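Local atomic coordinates of JamJ (PDB entry 5DOZ), a protein that binds NADPH as an enoyl reductase domain of a polyketide synthase and probably reduces enoyl-acyl carrier protein substrates, in chemistry linked to cyclopropane formation. Residues K294-Q297 with C298-K302. Numbering follows the deposited sequence.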
loop_
_atom_site.group_PDB
_atom_site.type_symbol
_atom_site.label_atom_id
_atom_site.label_comp_id
_atom_site.label_asym_id
_atom_site.label_seq_id
_atom_site.Cartn_x
_atom_site.Cartn_y
_atom_site.Cartn_z
ATOM N N LYS A 294 -1.150 -3.280 16.925
ATOM C CA LYS A 294 -2.585 -3.015 16.939
ATOM C C LYS A 294 -3.311 -3.825 15.870
ATOM O O LYS A 294 -4.533 -3.729 15.745
ATOM C CB LYS A 294 -2.870 -1.512 16.777
ATOM C CG LYS A 294 -1.992 -0.613 17.647
ATOM C CD LYS A 294 -2.770 0.540 18.263
ATOM C CE LYS A 294 -1.854 1.659 18.746
ATOM N NZ LYS A 294 -1.413 2.530 17.617
ATOM N N LEU A 295 -2.563 -4.628 15.111
ATOM C CA LEU A 295 -3.136 -5.405 14.008
ATOM C C LEU A 295 -2.970 -6.916 14.110
ATOM O O LEU A 295 -3.851 -7.653 13.661
ATOM C CB LEU A 295 -2.592 -4.931 12.650
ATOM C CG LEU A 295 -3.177 -3.682 11.982
ATOM C CD1 LEU A 295 -2.509 -3.462 10.631
ATOM C CD2 LEU A 295 -4.688 -3.761 11.810
ATOM N N ILE A 296 -1.854 -7.376 14.681
ATOM C CA ILE A 296 -1.508 -8.808 14.661
ATOM C C ILE A 296 -2.565 -9.708 15.313
ATOM O O ILE A 296 -2.804 -10.820 14.842
ATOM C CB ILE A 296 -0.094 -9.113 15.243
ATOM C CG1 ILE A 296 0.314 -10.567 14.927
ATOM C CG2 ILE A 296 -0.033 -8.820 16.740
ATOM C CD1 ILE A 296 1.752 -10.935 15.241
ATOM N N GLN A 297 -3.191 -9.222 16.380
ATOM C CA GLN A 297 -4.180 -10.007 17.115
ATOM C C GLN A 297 -5.452 -10.233 16.296
ATOM O O GLN A 297 -6.074 -11.282 16.403
ATOM C CB GLN A 297 -4.493 -9.362 18.469
ATOM C CG GLN A 297 -3.326 -9.418 19.451
ATOM C CD GLN A 297 -3.353 -8.320 20.503
ATOM O OE1 GLN A 297 -4.224 -7.446 20.498
ATOM N NE2 GLN A 297 -2.388 -8.360 21.413
ATOM N N CYS A 298 -5.814 -9.252 15.469
ATOM C CA CYS A 298 -6.941 -9.383 14.544
ATOM C C CYS A 298 -6.710 -10.504 13.512
ATOM O O CYS A 298 -7.625 -11.278 13.214
ATOM C CB CYS A 298 -7.216 -8.053 13.830
ATOM S SG CYS A 298 -7.079 -6.556 14.844
ATOM N N PHE A 299 -5.492 -10.583 12.977
ATOM C CA PHE A 299 -5.116 -11.640 12.031
ATOM C C PHE A 299 -4.993 -12.991 12.732
ATOM O O PHE A 299 -5.315 -14.032 12.149
ATOM C CB PHE A 299 -3.815 -11.295 11.285
ATOM C CG PHE A 299 -3.975 -10.219 10.238
ATOM C CD1 PHE A 299 -4.574 -10.499 9.009
ATOM C CD2 PHE A 299 -3.517 -8.923 10.474
ATOM C CE1 PHE A 299 -4.723 -9.508 8.046
ATOM C CE2 PHE A 299 -3.661 -7.927 9.515
ATOM C CZ PHE A 299 -4.264 -8.221 8.299
ATOM N N GLU A 300 -4.534 -12.961 13.982
ATOM C CA GLU A 300 -4.441 -14.160 14.818
ATOM C C GLU A 300 -5.818 -14.761 15.113
ATOM O O GLU A 300 -6.004 -15.975 15.025
ATOM C CB GLU A 300 -3.698 -13.852 16.122
ATOM C CG GLU A 300 -2.181 -13.826 15.969
ATOM C CD GLU A 300 -1.447 -13.368 17.221
ATOM O OE1 GLU A 300 -2.095 -13.125 18.260
ATOM O OE2 GLU A 300 -0.204 -13.245 17.162
ATOM N N ASN A 301 -6.778 -13.898 15.440
ATOM C CA ASN A 301 -8.139 -14.324 15.748
ATOM C C ASN A 301 -9.032 -14.422 14.506
ATOM O O ASN A 301 -10.252 -14.562 14.619
ATOM C CB ASN A 301 -8.762 -13.381 16.786
ATOM C CG ASN A 301 -7.897 -13.218 18.028
ATOM O OD1 ASN A 301 -6.881 -13.899 18.198
ATOM N ND2 ASN A 301 -8.297 -12.305 18.903
ATOM N N LYS A 302 -8.401 -14.341 13.332
ATOM C CA LYS A 302 -9.055 -14.403 12.014
ATOM C C LYS A 302 -10.234 -13.445 11.859
ATOM O O LYS A 302 -11.251 -13.772 11.238
ATOM C CB LYS A 302 -9.438 -15.847 11.651
ATOM C CG LYS A 302 -8.243 -16.737 11.334
ATOM C CD LYS A 302 -8.670 -18.122 10.865
ATOM C CE LYS A 302 -7.490 -18.862 10.245
ATOM N NZ LYS A 302 -7.833 -20.230 9.768
#
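Ile296 O accepts the amide hydrogen of Glu300 at 2.9 Å from its N, and Gln297 O takes that of Asn301 N at the same 2.9 Å; these are the two well-formed bonds between 294-297 and 298-302. At the helix start the carbonyl of Leu295, the N-cap, accepts two weak bonds, from Cys298 N at 3.1 Å, bent to 124°, and from Phe299 N at 3.4 Å. Phe299 CD2 also lies 3.4 Å from Leu295 O, while Leu295 CB meets CE2 of that ring more loosely. Both residues are buried, and apolar groups suit this side: Leu295 rests on Phe139 and Tyr143 of helix 136-149, and the Phe299 ring stacks edge-to-face on Phe139. On the exposed side, the extended Glu300 chain crosses the Ile296 branch at a slant, OE2 3.5 Å from CG1, an aliphatic contact that satisfies no oxygen; with CG1 anti to the backbone N (chi1 -168°), the branch lies where Glu300 passes. A Schellman motif closes the helix: Lys302 has positive phi, and Cys298 O receives Glu303 N. Main-chain N-H groups thus take up the carbonyls of Leu295 to Cys298, whereas Phe299 O has two weak bonds, from Lys302 N and Asn126 ND2, while apolar side chains fasten one flank to helix 136-149.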